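Local coordinates for protein GNA33 (PDB 2G6G) that probably cleaves peptidoglycan as a lytic transglycosylase, breaking the MurNAc-GlcNAc beta-1,4 linkage and leaving a 1,6-anhydro bond in the MurNAc residue, at residues A[45-50]-A[409-414]; A[57-62]-A[90-95]; A[115-120]-A[401-406]; A[352-357]-A[365-370]. All coordinates share one frame; numbering follows the deposited sequence.

Contact 1: A[45-50]-A[409-414]; sequences VPHLSM and WQLLPN
Met-50, a selenomethionine, lies over one face of the Trp-409 indole. Its CG stands 3.6 Å from the centroid of the five-membered ring of Trp-409, 7° off the ring normal. This is a CH-pi contact almost straight above the ring. The two side chains run antiparallel past one another. Met-50 SE is set more obliquely, 4.2 Å from the centroid of the same Trp-409 ring, in a Met-aromatic contact. The chain turns about the CG-SE bond (chi3 -93°), and CE turns to Leu-411, with Met-50 CE and Leu-411 CD1 4.0 Å apart. Val-45 comes at the indole edge instead. Its CG2 meets Trp-409 CD1 at 3.6 Å, and the two side chains cross at about a right angle. Beside it in the ring plane a water accepts from Trp-409 NE1 at 2.9 Å and also bonds to Ser-49 OG. The indole is thus held at face and edge. His-47 adds a looser touch, its ring edge against Leu-411 CD2, while its NE2 is bonded to Phe-103 O. The loop after strand 40-44 thereby covers strand 403-413 of the 3D domain. Strands 103-110 and 352-358 flank that strand and also pack against Met-50.

Contact 2: A[57-62]-A[90-95]; sequences DFAKSL and IHSFQA. Unlike the reference sequence in segment 90-95: Ile-90 (reference Val). With SO4 (sulfate ion), chain E.
Ala-95 puts its methyl into a hollow on helix 58-72 formed by Phe-58 and Leu-62. Its CB lies 3.6 Å from Phe-58 CB and 3.9 Å from Leu-62 CD1, and it also rests on the backbone of Phe-58. In return, Ala-59 sends its methyl into the start of helix 92-102, between Ser-92 OG and the Ile-90 methyl CG2. Small side chains at these two points bring the backbones close: the CA atoms of Ala-59 and Ser-92 are 4.6 Å apart. Leu-62 is the larger bump. With its CG anti to the backbone N (chi1 -152°), it crosses Ile-90 obliquely, and Leu-62 CD1 touches Ile-90 CD1 at 3.7 Å. Ile-90 replaces the Val of the reference sequence, and this CD1 carries the touch. The Phe-58 ring turns off toward Leu-369 and Trp-53, which it meets edge-to-face. One polar bond spans the helix starts: Ala-59 N donates to Ser-92 OG at 3.2 Å. Asp-57 caps its own helix through a weak bond from Lys-60 N. A sulfate, probably from the crystallisation liquor, sits here. His-91 ND1 donates to sulfate O4 at 3.1 Å. Ser-92 N donates to sulfate O2 at 3.0 Å. The Ser-92 hydroxyl thus gives a first-turn amide of the other helix an acceptor, while the first-turn amide of its own helix holds an anion. That pairing is consistent with the positive end of the helix dipole.

Contact 3: A[115-120]-A[401-406]; sequences AGTVTG and KQKTTG. With SO4 (sulfate ion), chain C.
Thr-404 O takes the amide of Val-118 at 2.8 Å, with an N-H...O angle of 176°. In return Thr-404 N donates to Val-118 O in the carbonyl plane. Gly-116 and Gly-406 form the other hydrogen-bonded pair of these two antiparallel strands, and Gly-406 N reaches Gly-116 O at 2.8 Å from above the carbonyl plane. Thr-117 faces Thr-405 between them as a non-hydrogen-bonded pair. Val-118 lies on the same face as Thr-404, and its two methyls part. CG1, anti to the backbone N (chi1 -178°), meets Gln-402 NE2 at 3.8 Å. CG2 rests on Gly-406 CA at 3.7 Å, where the missing side chain lets it settle. The extended Gln-402 chain passes at a slant over Val-118, and its OE1 accepts from Trp-389 NE1. A water accepts from Gly-120 N and lies within bonding reach of Gln-402 O. Thr-405 N is turned away from strand 115-120 and donates to sulfate O2 at 2.9 Å; the ion probably comes from the crystallisation liquor. Thr-404 OG1 bonds to Thr-357 OG1. The main-chain bonds thus tie a strand of the MltA-specific insert region to one of the 3D domain, while the Thr-405 amide is available to an anion.

Contact 4: A[352-357]-A[365-370]; sequences PLFVAT and ALNRLI
Phe-354 turns one ring face to the backbone of the facing strand, with Arg-368 N 3.8 Å above the plane and toward the rim. Asn-367 comes at a slant to the end of the ring: its CB is 3.8 Å from Phe-354 CZ, and the ring and amide planes are 24° apart. The two strands are the arms of a beta hairpin in the 3D domain. Three hydrogen-bonded pairs join them, Leu-353 with Ile-370, Val-355 with Arg-368 and Thr-357 with Leu-366. The Val-355 amide makes a bond of 2.8 Å to Arg-368 O. Phe-354 and Leu-369 share a face. Leu-369 CD2 also touches Pro-352 CB at 3.7 Å, and Phe-99 of helix 92-102 packs on Pro-352 and Leu-369. The other face carries Val-355 and Ile-370, whose side chains cross, with Val-355 CG2 4.0 Å from Ile-370 CD1. Val-385 and Tyr-387 of strand 384-391 pack against Ile-370 there. The Arg-368 guanidinium has Leu-366 CD1 over one face, 3.3 Å above its plane and displaced toward the rim. Thr-357 turns OG1 anti to its own amide nitrogen (chi1 -173°), and the hydroxyl is bonded to Thr-405 O. On the Phe-354 side, Asn-367 OD1 lies 3.3 Å from Ala-356 CB.

From the N terminus, the chain first enters contact 1, whose partner strand comes near the C terminus. This long loop encloses the other three contacts. Contact 2 closes early, bringing helices 58-72 and 92-102 together before contact 3 opens. Contact 3 then spans most of the remaining chain and encloses the short hairpin of contact 4. No loops cross. Contacts 1 and 3 use the two ends of strand 403-413, and strand 352-358 of contact 4 pairs with that strand from Tyr-407 to Leu-411, overlapping contact 1. Contact 2 touches contact 4, where Ser-61 OG bonds to Leu-369 O of strand 365-374. The N-terminal loop and helices are thus tied to the C-terminal strands.

Contact 1: A[45-50]-A[409-414]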
loop_
_atom_site.group_PDB
_atom_site.type_symbol
_atom_site.label_atom_id
_atom_site.label_comp_id
_atom_site.label_asym_id
_atom_site.label_seq_id
_atom_site.Cartn_x
_atom_site.Cartn_y
_atom_site.Cartn_z
ATOM N N VAL A 45 16.418 -4.113 -23.526
ATOM C CA VAL A 45 17.768 -4.640 -23.364
ATOM C C VAL A 45 17.693 -6.156 -23.404
ATOM O O VAL A 45 16.615 -6.714 -23.234
ATOM C CB VAL A 45 18.408 -4.187 -22.002
ATOM C CG1 VAL A 45 18.667 -2.685 -22.011
ATOM C CG2 VAL A 45 17.528 -4.584 -20.820
ATOM N N PRO A 46 18.835 -6.832 -23.628
ATOM C CA PRO A 46 18.817 -8.280 -23.469
ATOM C C PRO A 46 18.527 -8.668 -22.014
ATOM O O PRO A 46 18.823 -7.883 -21.097
ATOM C CB PRO A 46 20.227 -8.693 -23.880
ATOM C CG PRO A 46 20.732 -7.561 -24.704
ATOM C CD PRO A 46 20.168 -6.351 -24.029
ATOM N N HIS A 47 17.913 -9.833 -21.803
ATOM C CA HIS A 47 17.612 -10.325 -20.446
ATOM C C HIS A 47 18.911 -10.440 -19.662
ATOM O O HIS A 47 18.935 -10.244 -18.441
ATOM C CB HIS A 47 16.878 -11.680 -20.457
ATOM C CG HIS A 47 15.411 -11.586 -20.758
ATOM N ND1 HIS A 47 14.448 -11.448 -19.776
ATOM C CD2 HIS A 47 14.739 -11.630 -21.932
ATOM C CE1 HIS A 47 13.249 -11.391 -20.329
ATOM N NE2 HIS A 47 13.399 -11.508 -21.637
ATOM N N LEU A 48 19.997 -10.703 -20.380
ATOM C CA LEU A 48 21.279 -10.973 -19.739
ATOM C C LEU A 48 22.048 -9.742 -19.302
ATOM O O LEU A 48 23.009 -9.875 -18.540
ATOM C CB LEU A 48 22.170 -11.882 -20.605
ATOM C CG LEU A 48 21.874 -13.389 -20.683
ATOM C CD1 LEU A 48 22.925 -14.057 -21.527
ATOM C CD2 LEU A 48 21.824 -14.047 -19.309
ATOM N N SER A 49 21.643 -8.556 -19.773
ATOM C CA SER A 49 22.295 -7.295 -19.375
ATOM C C SER A 49 21.844 -6.833 -17.992
ATOM O O SER A 49 22.408 -5.907 -17.435
ATOM C CB SER A 49 22.047 -6.188 -20.402
ATOM O OG SER A 49 20.736 -5.679 -20.270
HETATM N N MSE A 50 20.821 -7.483 -17.448
HETATM C CA MSE A 50 20.384 -7.235 -16.077
HETATM C C MSE A 50 21.276 -7.984 -15.083
HETATM O O MSE A 50 21.558 -9.173 -15.269
HETATM C CB MSE A 50 18.924 -7.632 -15.897
HETATM C CG MSE A 50 17.957 -6.920 -16.857
HETATM SE SE MSE A 50 16.126 -7.402 -16.465
HETATM C CE MSE A 50 15.899 -8.906 -17.680
ATOM N N TRP A 409 14.248 -2.380 -14.303
ATOM C CA TRP A 409 13.854 -2.866 -15.619
ATOM C C TRP A 409 12.429 -3.406 -15.460
ATOM O O TRP A 409 12.142 -4.157 -14.523
ATOM C CB TRP A 409 14.765 -4.012 -16.068
ATOM C CG TRP A 409 16.233 -3.648 -16.281
ATOM C CD1 TRP A 409 16.853 -3.468 -17.482
ATOM C CD2 TRP A 409 17.240 -3.422 -15.273
ATOM N NE1 TRP A 409 18.187 -3.157 -17.287
ATOM C CE2 TRP A 409 18.446 -3.123 -15.944
ATOM C CE3 TRP A 409 17.245 -3.475 -13.876
ATOM C CZ2 TRP A 409 19.649 -2.897 -15.271
ATOM C CZ3 TRP A 409 18.441 -3.243 -13.207
ATOM C CH2 TRP A 409 19.622 -2.937 -13.907
ATOM N N GLN A 410 11.542 -2.977 -16.352
ATOM C CA GLN A 410 10.160 -3.436 -16.388
ATOM C C GLN A 410 10.023 -4.508 -17.461
ATOM O O GLN A 410 10.366 -4.271 -18.617
ATOM C CB GLN A 410 9.244 -2.241 -16.690
ATOM C CG GLN A 410 7.783 -2.577 -16.882
ATOM C CD GLN A 410 6.888 -1.352 -17.013
ATOM O OE1 GLN A 410 5.744 -1.416 -16.642
ATOM N NE2 GLN A 410 7.402 -0.249 -17.554
ATOM N N LEU A 411 9.556 -5.698 -17.075
ATOM C CA LEU A 411 9.329 -6.762 -18.044
ATOM C C LEU A 411 7.884 -6.703 -18.475
ATOM O O LEU A 411 6.978 -6.662 -17.647
ATOM C CB LEU A 411 9.692 -8.145 -17.469
ATOM C CG LEU A 411 11.160 -8.647 -17.564
ATOM C CD1 LEU A 411 12.135 -7.745 -16.808
ATOM C CD2 LEU A 411 11.166 -10.052 -16.961
ATOM N N LEU A 412 7.659 -6.670 -19.775
ATOM C CA LEU A 412 6.283 -6.692 -20.288
ATOM C C LEU A 412 6.122 -7.809 -21.288
ATOM O O LEU A 412 7.083 -8.174 -21.942
ATOM C CB LEU A 412 5.885 -5.334 -20.898
ATOM C CG LEU A 412 5.953 -4.154 -19.925
ATOM C CD1 LEU A 412 6.076 -2.812 -20.647
ATOM C CD2 LEU A 412 4.747 -4.177 -18.980
ATOM N N PRO A 413 4.897 -8.344 -21.418
ATOM C CA PRO A 413 4.588 -9.367 -22.396
ATOM C C PRO A 413 5.067 -8.942 -23.774
ATOM O O PRO A 413 4.976 -7.747 -24.119
ATOM C CB PRO A 413 3.069 -9.417 -22.368
ATOM C CG PRO A 413 2.699 -9.035 -20.988
ATOM C CD PRO A 413 3.710 -7.978 -20.624
ATOM N N ASN A 414 5.598 -9.901 -24.540
ATOM C CA ASN A 414 6.222 -9.591 -25.828
ATOM C C ASN A 414 5.308 -8.793 -26.748
ATOM O O ASN A 414 4.183 -9.226 -27.042
ATOM C CB ASN A 414 6.632 -10.894 -26.535
ATOM C CG ASN A 414 7.750 -11.594 -25.820
ATOM O OD1 ASN A 414 8.574 -10.943 -25.172
ATOM N ND2 ASN A 414 7.802 -12.912 -25.927
HETATM O O HOH W 1 20.471 -2.906 -18.980
#

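Contact 2: A[57-62]-A[90-95]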
loop_
_atom_site.group_PDB
_atom_site.type_symbol
_atom_site.label_atom_id
_atom_site.label_comp_id
_atom_site.label_asym_id
_atom_site.label_seq_id
_atom_site.Cartn_x
_atom_site.Cartn_y
_atom_site.Cartn_z
ATOM N N ASP A 57 16.213 -16.271 -7.791
ATOM C CA ASP A 57 15.198 -17.222 -7.368
ATOM C C ASP A 57 13.918 -16.993 -8.154
ATOM O O ASP A 57 12.947 -16.424 -7.635
ATOM C CB ASP A 57 14.922 -17.119 -5.872
ATOM C CG ASP A 57 14.305 -18.385 -5.328
ATOM O OD1 ASP A 57 13.586 -19.055 -6.100
ATOM O OD2 ASP A 57 14.548 -18.725 -4.146
ATOM N N PHE A 58 13.923 -17.453 -9.405
ATOM C CA PHE A 58 12.828 -17.216 -10.325
ATOM C C PHE A 58 11.564 -17.920 -9.919
ATOM O O PHE A 58 10.471 -17.446 -10.251
ATOM C CB PHE A 58 13.219 -17.617 -11.738
ATOM C CG PHE A 58 14.175 -16.683 -12.382
ATOM C CD1 PHE A 58 15.509 -17.013 -12.490
ATOM C CD2 PHE A 58 13.742 -15.445 -12.866
ATOM C CE1 PHE A 58 16.408 -16.142 -13.091
ATOM C CE2 PHE A 58 14.640 -14.573 -13.473
ATOM C CZ PHE A 58 15.972 -14.936 -13.586
ATOM N N ALA A 59 11.714 -19.049 -9.216
ATOM C CA ALA A 59 10.591 -19.817 -8.667
ATOM C C ALA A 59 9.744 -18.965 -7.735
ATOM O O ALA A 59 8.537 -18.926 -7.870
ATOM C CB ALA A 59 11.085 -21.094 -7.942
ATOM N N LYS A 60 10.365 -18.263 -6.798
ATOM C CA LYS A 60 9.601 -17.297 -5.973
ATOM C C LYS A 60 8.953 -16.158 -6.765
ATOM O O LYS A 60 7.786 -15.823 -6.527
ATOM C CB LYS A 60 10.412 -16.768 -4.784
ATOM C CG LYS A 60 10.736 -17.868 -3.724
ATOM C CD LYS A 60 11.117 -17.218 -2.386
ATOM C CE LYS A 60 11.913 -18.108 -1.466
ATOM N NZ LYS A 60 11.112 -19.275 -0.984
ATOM N N SER A 61 9.684 -15.597 -7.729
ATOM C CA SER A 61 9.146 -14.525 -8.578
ATOM C C SER A 61 7.896 -14.976 -9.343
ATOM O O SER A 61 6.947 -14.199 -9.521
ATOM C CB SER A 61 10.225 -14.031 -9.556
ATOM O OG SER A 61 11.326 -13.510 -8.830
ATOM N N LEU A 62 7.915 -16.233 -9.787
ATOM C CA LEU A 62 6.773 -16.832 -10.482
ATOM C C LEU A 62 5.552 -17.053 -9.575
ATOM O O LEU A 62 4.416 -16.848 -9.999
ATOM C CB LEU A 62 7.182 -18.159 -11.125
ATOM C CG LEU A 62 6.498 -18.707 -12.387
ATOM C CD1 LEU A 62 6.606 -20.241 -12.398
ATOM C CD2 LEU A 62 5.056 -18.272 -12.666
ATOM N N ILE A 90 7.003 -24.708 -10.703
ATOM C CA ILE A 90 7.596 -23.817 -9.703
ATOM C C ILE A 90 9.049 -24.273 -9.468
ATOM O O ILE A 90 9.419 -24.853 -8.430
ATOM C CB ILE A 90 6.745 -23.704 -8.378
ATOM C CG1 ILE A 90 5.329 -23.162 -8.652
ATOM C CG2 ILE A 90 7.436 -22.768 -7.367
ATOM C CD1 ILE A 90 5.304 -21.684 -9.266
ATOM N N HIS A 91 9.860 -24.059 -10.489
ATOM C CA HIS A 91 11.260 -24.407 -10.434
ATOM C C HIS A 91 11.961 -23.316 -11.163
ATOM O O HIS A 91 11.398 -22.742 -12.091
ATOM C CB HIS A 91 11.525 -25.759 -11.087
ATOM C CG HIS A 91 10.993 -26.903 -10.300
ATOM N ND1 HIS A 91 11.529 -27.283 -9.089
ATOM C CD2 HIS A 91 9.948 -27.729 -10.526
ATOM C CE1 HIS A 91 10.843 -28.304 -8.609
ATOM N NE2 HIS A 91 9.882 -28.599 -9.465
ATOM N N SER A 92 13.189 -23.034 -10.754
ATOM C CA SER A 92 13.832 -21.809 -11.197
ATOM C C SER A 92 14.214 -21.816 -12.679
ATOM O O SER A 92 14.039 -20.812 -13.356
ATOM C CB SER A 92 14.973 -21.408 -10.260
ATOM O OG SER A 92 14.426 -20.700 -9.141
ATOM N N PHE A 93 14.628 -22.963 -13.205
ATOM C CA PHE A 93 14.903 -23.037 -14.637
ATOM C C PHE A 93 13.647 -22.743 -15.476
ATOM O O PHE A 93 13.684 -21.883 -16.358
ATOM C CB PHE A 93 15.535 -24.365 -15.022
ATOM C CG PHE A 93 16.029 -24.396 -16.438
ATOM C CD1 PHE A 93 17.307 -23.930 -16.753
ATOM C CD2 PHE A 93 15.204 -24.840 -17.467
ATOM C CE1 PHE A 93 17.768 -23.951 -18.070
ATOM C CE2 PHE A 93 15.648 -24.837 -18.777
ATOM C CZ PHE A 93 16.937 -24.391 -19.076
ATOM N N GLN A 94 12.536 -23.420 -15.184
ATOM C CA GLN A 94 11.294 -23.212 -15.951
ATOM C C GLN A 94 10.757 -21.786 -15.794
ATOM O O GLN A 94 10.284 -21.196 -16.756
ATOM C CB GLN A 94 10.210 -24.234 -15.561
ATOM C CG GLN A 94 10.405 -25.622 -16.164
ATOM C CD GLN A 94 11.607 -26.363 -15.590
ATOM O OE1 GLN A 94 12.312 -27.073 -16.303
ATOM N NE2 GLN A 94 11.847 -26.191 -14.308
ATOM N N ALA A 95 10.818 -21.262 -14.567
ATOM C CA ALA A 95 10.426 -19.912 -14.248
ATOM C C ALA A 95 11.296 -18.890 -14.946
ATOM O O ALA A 95 10.790 -17.900 -15.473
ATOM C CB ALA A 95 10.443 -19.690 -12.727
HETATM S S SO4 E . 14.738 -25.376 -7.936
HETATM O O1 SO4 E . 15.359 -25.632 -9.227
HETATM O O2 SO4 E . 13.705 -24.363 -8.101
HETATM O O3 SO4 E . 15.775 -24.942 -7.019
HETATM O O4 SO4 E . 14.082 -26.585 -7.435
#

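Contact 3: A[115-120]-A[401-406]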
loop_
_atom_site.group_PDB
_atom_site.type_symbol
_atom_site.label_atom_id
_atom_site.label_comp_id
_atom_site.label_asym_id
_atom_site.label_seq_id
_atom_site.Cartn_x
_atom_site.Cartn_y
_atom_site.Cartn_z
ATOM N N ALA A 115 19.257 5.802 -12.090
ATOM C CA ALA A 115 19.207 5.695 -10.636
ATOM C C ALA A 115 17.919 6.240 -10.036
ATOM O O ALA A 115 17.440 7.325 -10.408
ATOM C CB ALA A 115 20.411 6.385 -9.993
ATOM N N GLY A 116 17.390 5.500 -9.069
ATOM C CA GLY A 116 16.267 5.981 -8.269
ATOM C C GLY A 116 16.295 5.484 -6.838
ATOM O O GLY A 116 17.275 4.929 -6.387
ATOM N N THR A 117 15.218 5.711 -6.108
ATOM C CA THR A 117 15.217 5.433 -4.678
ATOM C C THR A 117 14.357 4.230 -4.390
ATOM O O THR A 117 13.230 4.145 -4.878
ATOM C CB THR A 117 14.707 6.633 -3.874
ATOM O OG1 THR A 117 15.586 7.736 -4.099
ATOM C CG2 THR A 117 14.665 6.315 -2.358
ATOM N N VAL A 118 14.913 3.302 -3.610
ATOM C CA VAL A 118 14.182 2.153 -3.082
ATOM C C VAL A 118 13.989 2.314 -1.581
ATOM O O VAL A 118 14.963 2.530 -0.833
ATOM C CB VAL A 118 14.898 0.824 -3.342
ATOM C CG1 VAL A 118 14.047 -0.335 -2.815
ATOM C CG2 VAL A 118 15.194 0.647 -4.849
ATOM N N THR A 119 12.733 2.252 -1.147
ATOM C CA THR A 119 12.424 2.259 0.271
ATOM C C THR A 119 11.693 0.971 0.606
ATOM O O THR A 119 11.496 0.121 -0.265
ATOM C CB THR A 119 11.619 3.498 0.692
ATOM O OG1 THR A 119 10.517 3.670 -0.202
ATOM C CG2 THR A 119 12.516 4.787 0.689
ATOM N N GLY A 120 11.316 0.798 1.869
ATOM C CA GLY A 120 10.684 -0.442 2.274
ATOM C C GLY A 120 9.412 -0.231 3.056
ATOM O O GLY A 120 9.249 0.780 3.739
ATOM N N LYS A 401 14.997 0.410 7.732
ATOM C CA LYS A 401 16.394 0.668 7.372
ATOM C C LYS A 401 16.642 0.871 5.872
ATOM O O LYS A 401 17.728 1.292 5.478
ATOM C CB LYS A 401 17.290 -0.482 7.868
ATOM C CG LYS A 401 17.327 -0.577 9.381
ATOM C CD LYS A 401 17.907 -1.889 9.846
ATOM C CE LYS A 401 17.980 -1.930 11.369
ATOM N NZ LYS A 401 19.003 -2.923 11.805
ATOM N N GLN A 402 15.662 0.542 5.035
ATOM C CA GLN A 402 15.824 0.593 3.579
ATOM C C GLN A 402 15.627 1.967 2.945
ATOM O O GLN A 402 14.507 2.463 2.828
ATOM C CB GLN A 402 14.892 -0.412 2.910
ATOM C CG GLN A 402 15.364 -0.819 1.528
ATOM C CD GLN A 402 14.517 -1.863 0.953
ATOM O OE1 GLN A 402 13.329 -1.978 1.310
ATOM N NE2 GLN A 402 15.086 -2.652 0.041
ATOM N N LYS A 403 16.740 2.591 2.563
ATOM C CA LYS A 403 16.738 3.775 1.718
ATOM C C LYS A 403 18.017 3.739 0.885
ATOM O O LYS A 403 19.040 4.332 1.240
ATOM C CB LYS A 403 16.635 5.047 2.537
ATOM C CG LYS A 403 16.167 6.254 1.721
ATOM C CD LYS A 403 16.316 7.534 2.556
ATOM C CE LYS A 403 16.061 8.774 1.707
ATOM N NZ LYS A 403 16.306 10.060 2.464
ATOM N N THR A 404 17.916 3.000 -0.215
ATOM C CA THR A 404 19.007 2.636 -1.063
ATOM C C THR A 404 18.770 3.148 -2.488
ATOM O O THR A 404 17.637 3.455 -2.871
ATOM C CB THR A 404 19.184 1.075 -1.111
ATOM O OG1 THR A 404 17.946 0.453 -1.481
ATOM C CG2 THR A 404 19.646 0.485 0.235
ATOM N N THR A 405 19.842 3.249 -3.266
ATOM C CA THR A 405 19.721 3.532 -4.673
ATOM C C THR A 405 19.348 2.235 -5.429
ATOM O O THR A 405 19.958 1.194 -5.227
ATOM C CB THR A 405 21.032 4.140 -5.212
ATOM O OG1 THR A 405 21.251 5.407 -4.573
ATOM C CG2 THR A 405 20.970 4.352 -6.701
ATOM N N GLY A 406 18.345 2.305 -6.291
ATOM C CA GLY A 406 17.996 1.160 -7.145
ATOM C C GLY A 406 18.038 1.502 -8.611
ATOM O O GLY A 406 18.005 2.669 -8.980
HETATM S S SO4 C . 22.507 2.331 -1.900
HETATM O O1 SO4 C . 23.741 1.648 -1.639
HETATM O O2 SO4 C . 22.725 3.266 -2.952
HETATM O O3 SO4 C . 22.030 2.982 -0.702
HETATM O O4 SO4 C . 21.554 1.335 -2.328
HETATM O O HOH W 2 12.251 2.484 4.159
#

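Contact 4: A[352-357]-A[365-370]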
loop_
_atom_site.group_PDB
_atom_site.type_symbol
_atom_site.label_atom_id
_atom_site.label_comp_id
_atom_site.label_asym_id
_atom_site.label_seq_id
_atom_site.Cartn_x
_atom_site.Cartn_y
_atom_site.Cartn_z
ATOM N N PRO A 352 6.266 -7.654 -13.880
ATOM C CA PRO A 352 7.548 -7.984 -13.237
ATOM C C PRO A 352 8.532 -6.819 -13.372
ATOM O O PRO A 352 8.661 -6.203 -14.433
ATOM C CB PRO A 352 8.060 -9.177 -14.050
ATOM C CG PRO A 352 6.815 -9.784 -14.707
ATOM C CD PRO A 352 5.910 -8.603 -14.955
ATOM N N LEU A 353 9.262 -6.570 -12.300
ATOM C CA LEU A 353 10.173 -5.461 -12.227
ATOM C C LEU A 353 11.494 -6.021 -11.683
ATOM O O LEU A 353 11.549 -6.459 -10.546
ATOM C CB LEU A 353 9.613 -4.417 -11.241
ATOM C CG LEU A 353 9.490 -2.934 -11.560
ATOM C CD1 LEU A 353 9.683 -2.082 -10.276
ATOM C CD2 LEU A 353 10.445 -2.447 -12.645
ATOM N N PHE A 354 12.549 -6.005 -12.478
ATOM C CA PHE A 354 13.842 -6.407 -11.960
ATOM C C PHE A 354 14.378 -5.188 -11.278
ATOM O O PHE A 354 14.429 -4.120 -11.896
ATOM C CB PHE A 354 14.799 -6.864 -13.071
ATOM C CG PHE A 354 16.002 -7.575 -12.551
ATOM C CD1 PHE A 354 15.912 -8.889 -12.145
ATOM C CD2 PHE A 354 17.213 -6.933 -12.445
ATOM C CE1 PHE A 354 17.000 -9.544 -11.648
ATOM C CE2 PHE A 354 18.314 -7.601 -11.934
ATOM C CZ PHE A 354 18.190 -8.909 -11.543
ATOM N N VAL A 355 14.722 -5.337 -9.997
ATOM C CA VAL A 355 15.286 -4.240 -9.204
ATOM C C VAL A 355 16.702 -4.617 -8.760
ATOM O O VAL A 355 16.931 -5.686 -8.184
ATOM C CB VAL A 355 14.407 -3.889 -7.980
ATOM C CG1 VAL A 355 15.014 -2.686 -7.149
ATOM C CG2 VAL A 355 13.027 -3.540 -8.438
ATOM N N ALA A 356 17.651 -3.746 -9.044
ATOM C CA ALA A 356 19.031 -3.950 -8.578
ATOM C C ALA A 356 19.311 -2.960 -7.479
ATOM O O ALA A 356 19.300 -1.746 -7.709
ATOM C CB ALA A 356 20.013 -3.765 -9.712
ATOM N N THR A 357 19.543 -3.460 -6.278
ATOM C CA THR A 357 19.866 -2.568 -5.170
ATOM C C THR A 357 20.672 -3.339 -4.139
ATOM O O THR A 357 21.063 -4.491 -4.400
ATOM C CB THR A 357 18.590 -1.874 -4.607
ATOM O OG1 THR A 357 18.954 -0.895 -3.627
ATOM C CG2 THR A 357 17.564 -2.908 -4.010
ATOM N N ALA A 365 24.270 -7.608 -2.772
ATOM C CA ALA A 365 23.374 -7.308 -3.862
ATOM C C ALA A 365 22.032 -7.976 -3.587
ATOM O O ALA A 365 21.963 -9.134 -3.161
ATOM C CB ALA A 365 23.953 -7.748 -5.165
ATOM N N LEU A 366 20.980 -7.187 -3.728
ATOM C CA LEU A 366 19.634 -7.647 -3.647
ATOM C C LEU A 366 19.104 -7.345 -5.030
ATOM O O LEU A 366 18.707 -6.220 -5.311
ATOM C CB LEU A 366 18.888 -6.848 -2.591
ATOM C CG LEU A 366 17.481 -7.268 -2.185
ATOM C CD1 LEU A 366 17.500 -8.698 -1.697
ATOM C CD2 LEU A 366 16.986 -6.351 -1.071
ATOM N N ASN A 367 19.171 -8.332 -5.905
ATOM C CA ASN A 367 18.863 -8.170 -7.319
ATOM C C ASN A 367 17.763 -9.120 -7.572
ATOM O O ASN A 367 17.993 -10.318 -7.462
ATOM C CB ASN A 367 19.972 -8.726 -8.181
ATOM C CG ASN A 367 21.124 -7.812 -8.335
ATOM O OD1 ASN A 367 20.980 -6.602 -8.416
ATOM N ND2 ASN A 367 22.310 -8.402 -8.408
ATOM N N ARG A 368 16.581 -8.639 -7.917
ATOM C CA ARG A 368 15.497 -9.585 -8.112
ATOM C C ARG A 368 14.301 -9.067 -8.872
ATOM O O ARG A 368 14.031 -7.860 -8.895
ATOM C CB ARG A 368 15.045 -10.142 -6.780
ATOM C CG ARG A 368 14.397 -9.132 -5.896
ATOM C CD ARG A 368 14.141 -9.760 -4.557
ATOM N NE ARG A 368 15.283 -10.513 -4.037
ATOM C CZ ARG A 368 15.254 -11.269 -2.943
ATOM N NH1 ARG A 368 14.130 -11.383 -2.248
ATOM N NH2 ARG A 368 16.348 -11.918 -2.546
ATOM N N LEU A 369 13.579 -10.019 -9.457
ATOM C CA LEU A 369 12.277 -9.772 -10.050
ATOM C C LEU A 369 11.221 -9.750 -8.981
ATOM O O LEU A 369 10.836 -10.797 -8.470
ATOM C CB LEU A 369 11.874 -10.880 -11.027
ATOM C CG LEU A 369 12.163 -10.737 -12.505
ATOM C CD1 LEU A 369 11.561 -11.968 -13.174
ATOM C CD2 LEU A 369 11.607 -9.469 -13.088
ATOM N N ILE A 370 10.742 -8.566 -8.671
ATOM C CA ILE A 370 9.560 -8.409 -7.810
ATOM C C ILE A 370 8.362 -8.114 -8.719
ATOM O O ILE A 370 8.535 -7.934 -9.928
ATOM C CB ILE A 370 9.770 -7.309 -6.757
ATOM C CG1 ILE A 370 9.954 -5.955 -7.429
ATOM C CG2 ILE A 370 11.014 -7.651 -5.884
ATOM C CD1 ILE A 370 9.834 -4.801 -6.481
#